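Carbohydrate deacetylase (Enterococcus faecalis, PDB 2I5I) probably removes acetyl groups from acetylated carbohydrates, with magnesium as cofactor, in the breakdown of oligosaccharides. Local coordinates at residues Ile24-Ala27 with His28-Val32; Met49-Ala52 with Arg53-Pro57; Tyr107-Trp110 with Asp111-Ile115; Ser226-Cys229 with Met230-Arg234; Leu239-Gln242 with Glu243-Glu246. All coordinates share one frame; numbering follows the deposited sequence.

Interaction 1 of 5, residues Ile24-Ala27 with His28-Val32; sequences IIEA and HKRGV
E26 OE2 takes two N-H groups from the guanidinium of R30, in an i to i+4 salt bridge at the C-terminal end of helix 18-29. NE makes the straighter bond to OE2 (166°), though its modelled length of 2.5 Å is doubtful; the NH2 arm, 3.1 Å from the same OE2, is weak. The two side chains run alongside each other in the same direction, with the carboxylate plane turned 39° from the guanidinium plane. E26 starts with CG anti to its backbone N (chi1 -176°), and a bend at chi2 turns the carboxylate toward R30. R30 NH2 also forms a salt bridge with E47 of the second subunit, which carries the charge pair into the interface. Backbone bonds finish the turn: K29 N reaches I25 O at 2.9 Å, and the chain leaves the helix after K29, though R30 N still bonds to E26 O, also at 2.9 Å. H28 faces other company, its ND1 bonded to V33 O and its NE2 to T58 OG1. On the side facing helix 45-55, K29 lies along I25, with K29 CD 3.6 Å from I25 CG2.

Interaction 2 of 5, residues Met49-Ala52 with Arg53-Pro57; sequences MESA and RISAP
E50 and R53 form the ionic part of this contact, an i to i+3 salt bridge on the last turns of helix 45-55. R53 presents NE and NH2 side-on, one to each carboxylate oxygen: NE to OE1 of E50 at 2.8 Å and NH2 to OE2 of E50 at 2.7 Å. OE2 uses its syn lone pair, while OE1 is met on the syn side but 28° out of the carboxylate plane, as expected with the two flat groups twisted 37° apart. The bend of R53 at chi3 turns the guanidinium back toward E50.

By van der Waals contact, I54 CG2 covers one face of that guanidinium, 3.3 Å above the plane and toward its rim, and also touches E50 OE2.

The neutral hydrogen bonds gather on S51 O, which receives S55 N at 2.7 Å and S55 OG at 2.9 Å. The hydroxyl comes from above the carbonyl plane, placed there by a chi1 of 84° that sets OG between the backbone N and carbonyl carbon. A56 N still bonds to A52 O at 2.8 Å although A56 has left helical geometry. S51 OG turns instead to Q22 on helix 18-29.

This helix is the crossover of the beta-alpha-beta unit between strands 35-38 and 60-65, and I54 packs on I54 of the second subunit. Chemically, the two-point grip should restrict rotation of both charged groups, while the S55 hydroxyl gives S51 O a second donor as the helix ends.

Interaction 3 of 5, residues Tyr107-Trp110 with Asp111-Ile115; sequences YNEW and DAQII
Successive i to i+4 bonds carry the helix through both segments: D111 N to Y107 O, A112 N to N108 O, Q113 N to E109 O and I114 N to W110 O, all between 2.8 and 3.0 Å. Across this backbone the clearest side-chain bond runs from Q113 NE2 to E109 OE2, at 2.8 Å and almost straight (173°). OE2 offers its anti lone pair and lies in the amide plane of Q113, while carboxylate and amide are turned 62° apart. E109 bends at chi2 (63°) to bring OE2 to the amide; Q113 extends beyond CG to meet it. OE2 also accepts from I75 N, and OE1 accepts from L76 N, so the buried carboxylate is tied to the loop bearing those residues.

The same Q113 amide reaches the indole: its NE2 lies at the edge of the W110 ring, in plane, 3.7 Å from CD1. Q113 OE1 accepts from T66 N, and W110 NE1 makes a weak bond to T66 O. Helix 103-117 is thereby fastened to the chain just beyond strand 60-65 of the parallel sheet, while W110 also packs against L147 of helix 138-151.

D111 has separate partners: its OD1 is held by K150 and Y151 and its OD2 by K6 and N4 of the third subunit. D111 CB lies 3.3 Å from Y107 O.

Interaction 4 of 5, residues Ser226-Cys229 with Met230-Arg234; sequences SGYC and MPRIR
An arginine in the first turn of helix 231-239 reaches back to the loop before it, near a possible metal site. R232 NE gives a nearly straight bond (170°) to Y228 O at 2.9 Å. NH2 of R232 adds a weak bond to the same oxygen, 3.3 Å away. Y228 O lies in the guanidinium plane, although NE itself is tilted 30° from the carbonyl plane. The arginine chain is extended from CG to NE, which takes the guanidinium back past C229 to the loop.

The remaining nitrogen, NH1, forms a salt bridge with D13. D13, H64 and H130 may form an empty metal site, consistent with the predicted magnesium binding by H130. R232 would then be a second-shell residue that positions D13, and the Y228 carbonyl would help set the orientation of the arginine.

A main-chain bond, R232 N to C229 O at 3.0 Å, lies near the start of the helix, with the donor above the carbonyl plane. Y228 sends its ring across both P231 and R232, its plane 47° from that of the guanidinium. The ring goes on to place OH beside E235 OE2 and D186 N, with which it hydrogen-bonds. M230 and I233 pack on Q223 of the second subunit. Between ring and proline the approach is oblique, with P231 CB and CG each 3.5 Å from Y228 CE1.

Interaction 5 of 5, residues Leu239-Gln242 with Glu243-Glu246; sequences LTSQ and EVKE
T240 is the first residue to reach across, its carbonyl oxygen taking NZ of K245 at 3.0 Å. The ammonium comes from well above the carbonyl plane, 55° out of it, after a lysine chain that stays extended until a bend at chi4; NZ also bonds to R30 O. T240 OG1 turns back to V236 O and E237 O of the preceding helix.

S241 follows as the N-cap of helix 242-250. Its OG accepts a weak capping bond from V244 N at 3.4 Å and lies 3.0 Å from V244 CG2, a tight approach. OG sits between the backbone N and carbonyl carbon; it also bonds to I238 O, so it serves both helices. S241 O takes K245 N at 3.2 Å, practically straight (176°).

Q242 continues the i to i+4 pattern, its O receiving E246 N at 2.9 Å. Q242 CG also meets E246 OE2 at 3.3 Å, and the amide and carboxylate planes are nearly parallel, 7° apart.

This tight corner joins helix 231-239 to helix 242-250; V244 packs on I194 of helix 191-203, and V32, beyond helix 18-29, rests against V244 and K245.

Overall arrangement
From the N terminus, interaction 1 ends helix 18-29 and interaction 2 ends helix 45-55. These two helix ends touch, I25 CD1 lying 3.4 Å from S51 OG, and both reach the second subunit. Interaction 3, on helix 103-117, is remote, with its centre about 29 Å from that of interaction 1, across the chain's centre. Interactions 4 and 5 begin consecutive helices, 231-239 and 242-250, and interaction 5 returns to interaction 1 through a probable hydrogen bond from V32 N to L239 O. All five are local and in series, so none nests or crosses; the touches of interaction 1 with 2 and 5 join helices 18-29, 45-55 and the corner before helix 242-250.

Interaction 1 of 5, residues Ile24-Ala27 with His28-Val32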
loop_
_atom_site.group_PDB
_atom_site.type_symbol
_atom_site.label_atom_id
_atom_site.label_comp_id
_atom_site.label_asym_id
_atom_site.label_seq_id
_atom_site.Cartn_x
_atom_site.Cartn_y
_atom_site.Cartn_z
ATOM N N ILE A 24 4.036 16.174 13.272
ATOM C CA ILE A 24 2.655 16.512 12.902
ATOM C C ILE A 24 1.809 15.280 12.674
ATOM O O ILE A 24 0.676 15.177 13.149
ATOM C CB ILE A 24 2.652 17.416 11.656
ATOM C CG1 ILE A 24 3.200 18.813 11.987
ATOM C CG2 ILE A 24 1.278 17.536 11.044
ATOM C CD1 ILE A 24 3.670 19.593 10.791
ATOM N N ILE A 25 2.343 14.283 11.948
ATOM C CA ILE A 25 1.564 13.064 11.725
ATOM C C ILE A 25 1.160 12.418 13.036
ATOM O O ILE A 25 0.029 11.942 13.162
ATOM C CB ILE A 25 2.354 12.109 10.801
ATOM C CG1 ILE A 25 2.412 12.614 9.365
ATOM C CG2 ILE A 25 1.792 10.690 10.857
ATOM C CD1 ILE A 25 3.289 11.869 8.376
ATOM N N GLU A 26 2.040 12.405 14.033
ATOM C CA GLU A 26 1.726 11.859 15.353
ATOM C C GLU A 26 0.556 12.562 16.041
ATOM O O GLU A 26 -0.352 11.978 16.608
ATOM C CB GLU A 26 2.986 11.961 16.216
ATOM C CG GLU A 26 2.852 11.348 17.593
ATOM C CD GLU A 26 2.736 9.839 17.656
ATOM O OE1 GLU A 26 2.978 9.135 16.651
ATOM O OE2 GLU A 26 2.389 9.337 18.757
ATOM N N ALA A 27 0.648 13.888 15.999
ATOM C CA ALA A 27 -0.344 14.768 16.598
ATOM C C ALA A 27 -1.703 14.596 15.940
ATOM O O ALA A 27 -2.734 14.791 16.579
ATOM C CB ALA A 27 0.175 16.206 16.464
ATOM N N HIS A 28 -1.729 14.221 14.665
ATOM C CA HIS A 28 -3.005 13.941 14.012
ATOM C C HIS A 28 -3.523 12.554 14.363
ATOM O O HIS A 28 -4.671 12.378 14.789
ATOM C CB HIS A 28 -2.857 14.081 12.500
ATOM C CG HIS A 28 -3.971 13.543 11.675
ATOM N ND1 HIS A 28 -5.196 14.174 11.607
ATOM C CD2 HIS A 28 -4.086 12.449 10.889
ATOM C CE1 HIS A 28 -6.010 13.497 10.823
ATOM N NE2 HIS A 28 -5.361 12.444 10.362
ATOM N N LYS A 29 -2.666 11.550 14.194
ATOM C CA LYS A 29 -3.103 10.157 14.300
ATOM C C LYS A 29 -3.428 9.769 15.735
ATOM O O LYS A 29 -4.355 8.983 15.927
ATOM C CB LYS A 29 -2.035 9.229 13.707
ATOM C CG LYS A 29 -1.935 9.317 12.188
ATOM C CD LYS A 29 -0.831 8.419 11.648
ATOM C CE LYS A 29 -1.398 7.084 11.185
ATOM N NZ LYS A 29 -0.313 6.044 11.137
ATOM N N ARG A 30 -2.691 10.286 16.707
ATOM C CA ARG A 30 -2.891 10.024 18.114
ATOM C C ARG A 30 -3.562 11.169 18.859
ATOM O O ARG A 30 -3.808 11.099 20.057
ATOM C CB ARG A 30 -1.525 9.761 18.805
ATOM C CG ARG A 30 -1.683 8.816 19.995
ATOM C CD ARG A 30 -0.404 8.703 20.824
ATOM N NE ARG A 30 0.640 8.076 20.022
ATOM C CZ ARG A 30 0.761 6.777 19.778
ATOM N NH1 ARG A 30 -0.086 5.889 20.269
ATOM N NH2 ARG A 30 1.764 6.340 19.023
ATOM N N GLY A 31 -3.838 12.286 18.184
ATOM C CA GLY A 31 -4.209 13.509 18.876
ATOM C C GLY A 31 -5.306 14.269 18.138
ATOM O O GLY A 31 -6.030 13.688 17.341
ATOM N N VAL A 32 -5.419 15.577 18.382
ATOM C CA VAL A 32 -6.581 16.283 17.823
ATOM C C VAL A 32 -6.274 17.175 16.632
ATOM O O VAL A 32 -7.167 17.901 16.159
ATOM C CB VAL A 32 -7.271 17.093 18.950
ATOM C CG1 VAL A 32 -7.867 16.140 19.984
ATOM C CG2 VAL A 32 -6.310 18.068 19.593
#

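Interaction 2 of 5, residues Met49-Ala52 with Arg53-Pro57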
loop_
_atom_site.group_PDB
_atom_site.type_symbol
_atom_site.label_atom_id
_atom_site.label_comp_id
_atom_site.label_asym_id
_atom_site.label_seq_id
_atom_site.Cartn_x
_atom_site.Cartn_y
_atom_site.Cartn_z
HETATM N N MSE A 49 4.728 14.828 1.579
HETATM C CA MSE A 49 3.420 14.544 1.011
HETATM C C MSE A 49 3.263 13.051 0.757
HETATM O O MSE A 49 2.192 12.476 0.937
HETATM C CB MSE A 49 3.248 15.402 -0.259
HETATM C CG MSE A 49 3.230 16.892 0.066
HETATM SE SE MSE A 49 1.798 17.448 1.015
HETATM C CE MSE A 49 0.474 16.967 -0.093
ATOM N N GLU A 50 4.362 12.391 0.379
ATOM C CA GLU A 50 4.336 10.928 0.248
ATOM C C GLU A 50 4.075 10.259 1.594
ATOM O O GLU A 50 3.250 9.335 1.706
ATOM C CB GLU A 50 5.672 10.448 -0.328
ATOM C CG GLU A 50 5.913 8.955 -0.373
ATOM C CD GLU A 50 4.845 8.138 -1.056
ATOM O OE1 GLU A 50 4.049 8.671 -1.859
ATOM O OE2 GLU A 50 4.802 6.918 -0.784
ATOM N N SER A 51 4.739 10.686 2.648
ATOM C CA SER A 51 4.516 10.092 3.973
ATOM C C SER A 51 3.071 10.223 4.406
ATOM O O SER A 51 2.376 9.367 4.962
ATOM C CB SER A 51 5.450 10.753 4.989
ATOM O OG SER A 51 5.335 10.178 6.270
ATOM N N ALA A 52 2.519 11.423 4.106
ATOM C CA ALA A 52 1.097 11.580 4.442
ATOM C C ALA A 52 0.215 10.607 3.686
ATOM O O ALA A 52 -0.727 10.038 4.241
ATOM C CB ALA A 52 0.698 13.038 4.181
ATOM N N ARG A 53 0.489 10.437 2.404
ATOM C CA ARG A 53 -0.305 9.567 1.568
ATOM C C ARG A 53 -0.322 8.135 2.121
ATOM O O ARG A 53 -1.354 7.502 2.103
ATOM C CB ARG A 53 0.241 9.512 0.147
ATOM C CG ARG A 53 -0.515 8.609 -0.800
ATOM C CD ARG A 53 0.153 8.521 -2.170
ATOM N NE ARG A 53 1.405 7.773 -2.114
ATOM C CZ ARG A 53 1.568 6.477 -2.323
ATOM N NH1 ARG A 53 0.557 5.672 -2.626
ATOM N NH2 ARG A 53 2.786 5.957 -2.227
ATOM N N ILE A 54 0.858 7.715 2.579
ATOM C CA ILE A 54 0.882 6.289 2.963
ATOM C C ILE A 54 0.618 6.104 4.438
ATOM O O ILE A 54 0.075 5.039 4.781
ATOM C CB ILE A 54 2.201 5.627 2.555
ATOM C CG1 ILE A 54 3.424 6.060 3.349
ATOM C CG2 ILE A 54 2.443 5.847 1.062
ATOM C CD1 ILE A 54 4.698 5.338 2.945
ATOM N N SER A 55 0.978 7.059 5.285
ATOM C CA SER A 55 0.835 6.852 6.725
ATOM C C SER A 55 -0.144 7.792 7.411
ATOM O O SER A 55 -0.498 7.532 8.578
ATOM C CB SER A 55 2.238 6.918 7.355
ATOM O OG SER A 55 2.667 8.220 7.618
ATOM N N ALA A 56 -0.647 8.850 6.769
ATOM C CA ALA A 56 -1.660 9.722 7.366
ATOM C C ALA A 56 -2.740 10.101 6.355
ATOM O O ALA A 56 -2.973 11.293 6.141
ATOM C CB ALA A 56 -1.008 10.986 7.914
ATOM N N PRO A 57 -3.384 9.138 5.710
ATOM C CA PRO A 57 -4.292 9.412 4.592
ATOM C C PRO A 57 -5.513 10.233 5.011
ATOM O O PRO A 57 -6.189 10.811 4.153
ATOM C CB PRO A 57 -4.762 8.021 4.147
ATOM C CG PRO A 57 -4.551 7.156 5.357
ATOM C CD PRO A 57 -3.303 7.692 5.997
#

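Interaction 3 of 5, residues Tyr107-Trp110 with Asp111-Ile115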
loop_
_atom_site.group_PDB
_atom_site.type_symbol
_atom_site.label_atom_id
_atom_site.label_comp_id
_atom_site.label_asym_id
_atom_site.label_seq_id
_atom_site.Cartn_x
_atom_site.Cartn_y
_atom_site.Cartn_z
ATOM N N TYR A 107 2.963 38.184 -5.719
ATOM C CA TYR A 107 1.924 37.457 -6.443
ATOM C C TYR A 107 2.484 36.286 -7.259
ATOM O O TYR A 107 2.052 35.198 -7.146
ATOM C CB TYR A 107 1.118 38.382 -7.360
ATOM C CG TYR A 107 -0.053 37.733 -8.069
ATOM C CD1 TYR A 107 0.100 37.136 -9.278
ATOM C CD2 TYR A 107 -1.306 37.760 -7.530
ATOM C CE1 TYR A 107 -0.943 36.548 -9.909
ATOM C CE2 TYR A 107 -2.351 37.204 -8.153
ATOM C CZ TYR A 107 -2.176 36.585 -9.341
ATOM O OH TYR A 107 -3.240 36.035 -9.973
ATOM N N ASN A 108 3.469 36.555 -8.073
ATOM C CA ASN A 108 4.051 35.556 -8.959
ATOM C C ASN A 108 4.683 34.418 -8.162
ATOM O O ASN A 108 4.532 33.242 -8.482
ATOM C CB ASN A 108 5.094 36.173 -9.889
ATOM C CG ASN A 108 4.458 37.176 -10.842
ATOM O OD1 ASN A 108 3.294 36.994 -11.223
ATOM N ND2 ASN A 108 5.188 38.214 -11.224
ATOM N N GLU A 109 5.418 34.816 -7.128
ATOM C CA GLU A 109 6.083 33.788 -6.318
ATOM C C GLU A 109 5.056 32.924 -5.594
ATOM O O GLU A 109 5.174 31.690 -5.575
ATOM C CB GLU A 109 7.058 34.437 -5.331
ATOM C CG GLU A 109 7.590 33.479 -4.272
ATOM C CD GLU A 109 8.405 32.332 -4.825
ATOM O OE1 GLU A 109 8.926 32.447 -5.953
ATOM O OE2 GLU A 109 8.570 31.316 -4.102
ATOM N N TRP A 110 4.039 33.541 -4.987
ATOM C CA TRP A 110 3.044 32.713 -4.284
ATOM C C TRP A 110 2.274 31.846 -5.258
ATOM O O TRP A 110 1.932 30.686 -4.989
ATOM C CB TRP A 110 2.155 33.621 -3.433
ATOM C CG TRP A 110 2.805 34.041 -2.145
ATOM C CD1 TRP A 110 4.020 33.669 -1.635
ATOM C CD2 TRP A 110 2.229 34.939 -1.187
ATOM N NE1 TRP A 110 4.219 34.290 -0.421
ATOM C CE2 TRP A 110 3.141 35.078 -0.117
ATOM C CE3 TRP A 110 1.028 35.642 -1.140
ATOM C CZ2 TRP A 110 2.862 35.896 0.976
ATOM C CZ3 TRP A 110 0.761 36.454 -0.048
ATOM C CH2 TRP A 110 1.668 36.586 1.004
ATOM N N ASP A 111 1.986 32.378 -6.451
ATOM C CA ASP A 111 1.338 31.570 -7.479
ATOM C C ASP A 111 2.226 30.367 -7.788
ATOM O O ASP A 111 1.784 29.223 -7.891
ATOM C CB ASP A 111 1.099 32.430 -8.709
ATOM C CG ASP A 111 0.542 31.713 -9.921
ATOM O OD1 ASP A 111 -0.654 31.324 -9.913
ATOM O OD2 ASP A 111 1.290 31.540 -10.899
ATOM N N ALA A 112 3.513 30.613 -7.944
ATOM C CA ALA A 112 4.497 29.558 -8.160
ATOM C C ALA A 112 4.493 28.548 -7.012
ATOM O O ALA A 112 4.650 27.347 -7.237
ATOM C CB ALA A 112 5.867 30.195 -8.307
ATOM N N GLN A 113 4.309 29.022 -5.780
ATOM C CA GLN A 113 4.318 28.114 -4.634
ATOM C C GLN A 113 3.111 27.203 -4.658
ATOM O O GLN A 113 3.108 26.056 -4.222
ATOM C CB GLN A 113 4.370 28.902 -3.317
ATOM C CG GLN A 113 5.800 29.378 -3.035
ATOM C CD GLN A 113 5.900 30.290 -1.828
ATOM O OE1 GLN A 113 5.191 30.182 -0.821
ATOM N NE2 GLN A 113 6.831 31.242 -1.889
ATOM N N ILE A 114 2.018 27.730 -5.204
ATOM C CA ILE A 114 0.793 26.928 -5.248
ATOM C C ILE A 114 0.939 25.870 -6.317
ATOM O O ILE A 114 0.599 24.710 -6.095
ATOM C CB ILE A 114 -0.449 27.804 -5.491
ATOM C CG1 ILE A 114 -0.778 28.667 -4.278
ATOM C CG2 ILE A 114 -1.622 26.953 -5.937
ATOM C CD1 ILE A 114 -1.782 29.772 -4.550
ATOM N N ILE A 115 1.465 26.272 -7.475
ATOM C CA ILE A 115 1.698 25.297 -8.545
ATOM C C ILE A 115 2.673 24.209 -8.099
ATOM O O ILE A 115 2.506 23.040 -8.435
ATOM C CB ILE A 115 2.219 25.997 -9.799
ATOM C CG1 ILE A 115 1.063 26.777 -10.476
ATOM C CG2 ILE A 115 2.894 25.082 -10.775
ATOM C CD1 ILE A 115 1.417 28.237 -10.481
#

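Interaction 4 of 5, residues Ser226-Cys229 with Met230-Arg234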
loop_
_atom_site.group_PDB
_atom_site.type_symbol
_atom_site.label_atom_id
_atom_site.label_comp_id
_atom_site.label_asym_id
_atom_site.label_seq_id
_atom_site.Cartn_x
_atom_site.Cartn_y
_atom_site.Cartn_z
ATOM N N SER A 226 15.072 26.603 12.907
ATOM C CA SER A 226 14.131 27.411 13.652
ATOM C C SER A 226 14.469 27.690 15.104
ATOM O O SER A 226 14.740 26.794 15.895
ATOM C CB SER A 226 12.752 26.705 13.667
ATOM O OG SER A 226 11.804 27.762 13.665
ATOM N N GLY A 227 14.373 28.979 15.453
ATOM C CA GLY A 227 14.456 29.373 16.840
ATOM C C GLY A 227 13.327 28.842 17.700
ATOM O O GLY A 227 13.535 28.763 18.906
ATOM N N TYR A 228 12.184 28.474 17.124
ATOM C CA TYR A 228 11.114 27.810 17.858
ATOM C C TYR A 228 11.281 26.299 17.684
ATOM O O TYR A 228 10.818 25.722 16.699
ATOM C CB TYR A 228 9.716 28.224 17.395
ATOM C CG TYR A 228 8.585 27.809 18.317
ATOM C CD1 TYR A 228 8.570 28.151 19.661
ATOM C CD2 TYR A 228 7.499 27.063 17.871
ATOM C CE1 TYR A 228 7.544 27.779 20.522
ATOM C CE2 TYR A 228 6.468 26.686 18.709
ATOM C CZ TYR A 228 6.484 27.045 20.038
ATOM O OH TYR A 228 5.470 26.670 20.886
ATOM N N CYS A 229 11.958 25.692 18.643
ATOM C CA CYS A 229 12.368 24.292 18.465
ATOM C C CYS A 229 11.849 23.393 19.567
ATOM O O CYS A 229 10.855 22.681 19.411
ATOM C CB CYS A 229 13.898 24.270 18.385
ATOM S SG CYS A 229 14.592 22.640 18.017
HETATM N N MSE A 230 12.480 23.401 20.748
HETATM C CA MSE A 230 12.101 22.458 21.797
HETATM C C MSE A 230 10.650 22.555 22.225
HETATM O O MSE A 230 10.105 21.479 22.569
HETATM C CB MSE A 230 13.039 22.630 22.994
HETATM C CG MSE A 230 14.477 22.192 22.835
HETATM SE SE MSE A 230 14.864 20.641 21.997
HETATM C CE MSE A 230 14.229 19.432 23.163
ATOM N N PRO A 231 9.923 23.658 22.272
ATOM C CA PRO A 231 8.517 23.575 22.709
ATOM C C PRO A 231 7.613 22.763 21.777
ATOM O O PRO A 231 6.540 22.303 22.173
ATOM C CB PRO A 231 8.044 25.036 22.680
ATOM C CG PRO A 231 9.315 25.825 22.808
ATOM C CD PRO A 231 10.292 25.049 21.955
ATOM N N ARG A 232 8.060 22.562 20.546
ATOM C CA ARG A 232 7.194 21.847 19.601
ATOM C C ARG A 232 6.934 20.424 20.077
ATOM O O ARG A 232 5.885 19.841 19.794
ATOM C CB ARG A 232 7.793 21.843 18.211
ATOM C CG ARG A 232 8.158 23.175 17.585
ATOM C CD ARG A 232 8.161 23.025 16.055
ATOM N NE ARG A 232 8.654 24.250 15.453
ATOM C CZ ARG A 232 8.328 24.808 14.313
ATOM N NH1 ARG A 232 7.447 24.296 13.483
ATOM N NH2 ARG A 232 8.929 25.948 13.988
ATOM N N ILE A 233 7.872 19.822 20.839
ATOM C CA ILE A 233 7.547 18.475 21.323
ATOM C C ILE A 233 6.489 18.530 22.406
ATOM O O ILE A 233 5.679 17.599 22.540
ATOM C CB ILE A 233 8.801 17.726 21.811
ATOM C CG1 ILE A 233 9.612 18.370 22.945
ATOM C CG2 ILE A 233 9.739 17.441 20.640
ATOM C CD1 ILE A 233 10.577 17.357 23.566
ATOM N N ARG A 234 6.470 19.635 23.187
ATOM C CA ARG A 234 5.507 19.755 24.270
ATOM C C ARG A 234 4.093 19.852 23.695
ATOM O O ARG A 234 3.140 19.350 24.279
ATOM C CB ARG A 234 5.767 20.959 25.182
ATOM C CG ARG A 234 7.015 20.908 26.027
#

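Interaction 5 of 5, residues Leu239-Gln242 with Glu243-Glu246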
loop_
_atom_site.group_PDB
_atom_site.type_symbol
_atom_site.label_atom_id
_atom_site.label_comp_id
_atom_site.label_asym_id
_atom_site.label_seq_id
_atom_site.Cartn_x
_atom_site.Cartn_y
_atom_site.Cartn_z
ATOM N N LEU A 239 -1.332 18.026 22.519
ATOM C CA LEU A 239 -2.351 17.728 21.513
ATOM C C LEU A 239 -2.730 16.254 21.420
ATOM O O LEU A 239 -3.751 15.924 20.824
ATOM C CB LEU A 239 -1.905 18.219 20.125
ATOM C CG LEU A 239 -1.671 19.737 20.054
ATOM C CD1 LEU A 239 -0.959 20.128 18.775
ATOM C CD2 LEU A 239 -3.009 20.455 20.188
ATOM N N THR A 240 -1.948 15.348 22.004
ATOM C CA THR A 240 -2.283 13.933 22.007
ATOM C C THR A 240 -2.779 13.466 23.374
ATOM O O THR A 240 -3.024 12.267 23.570
ATOM C CB THR A 240 -1.059 13.074 21.613
ATOM O OG1 THR A 240 -0.034 13.320 22.578
ATOM C CG2 THR A 240 -0.509 13.474 20.266
ATOM N N SER A 241 -2.945 14.391 24.319
ATOM C CA SER A 241 -3.393 14.039 25.661
ATOM C C SER A 241 -4.873 13.706 25.731
ATOM O O SER A 241 -5.715 14.241 25.014
ATOM C CB SER A 241 -3.043 15.158 26.649
ATOM O OG SER A 241 -3.784 16.352 26.465
ATOM N N GLN A 242 -5.221 12.770 26.626
ATOM C CA GLN A 242 -6.604 12.421 26.886
ATOM C C GLN A 242 -7.432 13.609 27.368
ATOM O O GLN A 242 -8.608 13.724 27.025
ATOM C CB GLN A 242 -6.675 11.310 27.946
ATOM C CG GLN A 242 -8.075 10.705 28.047
ATOM C CD GLN A 242 -8.112 9.350 27.356
ATOM O OE1 GLN A 242 -7.613 8.378 27.926
ATOM N NE2 GLN A 242 -8.695 9.290 26.162
ATOM N N GLU A 243 -6.826 14.479 28.165
ATOM C CA GLU A 243 -7.516 15.644 28.700
ATOM C C GLU A 243 -7.994 16.559 27.586
ATOM O O GLU A 243 -9.117 17.062 27.588
ATOM C CB GLU A 243 -6.595 16.445 29.624
ATOM C CG GLU A 243 -7.322 17.646 30.221
ATOM C CD GLU A 243 -6.501 18.349 31.288
ATOM O OE1 GLU A 243 -5.320 17.973 31.454
ATOM O OE2 GLU A 243 -7.035 19.265 31.951
ATOM N N VAL A 244 -7.114 16.769 26.606
ATOM C CA VAL A 244 -7.522 17.624 25.493
ATOM C C VAL A 244 -8.650 16.992 24.711
ATOM O O VAL A 244 -9.659 17.653 24.456
ATOM C CB VAL A 244 -6.323 17.928 24.574
ATOM C CG1 VAL A 244 -6.811 18.664 23.338
ATOM C CG2 VAL A 244 -5.283 18.700 25.367
ATOM N N LYS A 245 -8.516 15.717 24.336
ATOM C CA LYS A 245 -9.593 15.053 23.607
ATOM C C LYS A 245 -10.906 15.124 24.379
ATOM O O LYS A 245 -11.933 15.466 23.789
ATOM C CB LYS A 245 -9.231 13.593 23.309
ATOM C CG LYS A 245 -8.072 13.509 22.318
ATOM C CD LYS A 245 -7.645 12.067 22.094
ATOM C CE LYS A 245 -6.316 12.006 21.355
ATOM N NZ LYS A 245 -5.330 11.113 22.028
ATOM N N GLU A 246 -10.867 14.824 25.674
ATOM C CA GLU A 246 -12.091 14.873 26.480
ATOM C C GLU A 246 -12.702 16.271 26.503
ATOM O O GLU A 246 -13.930 16.405 26.439
ATOM C CB GLU A 246 -11.805 14.372 27.906
ATOM C CG GLU A 246 -11.842 12.846 27.967
ATOM C CD GLU A 246 -11.280 12.244 29.234
ATOM O OE1 GLU A 246 -11.029 12.997 30.200
ATOM O OE2 GLU A 246 -11.107 10.999 29.228
#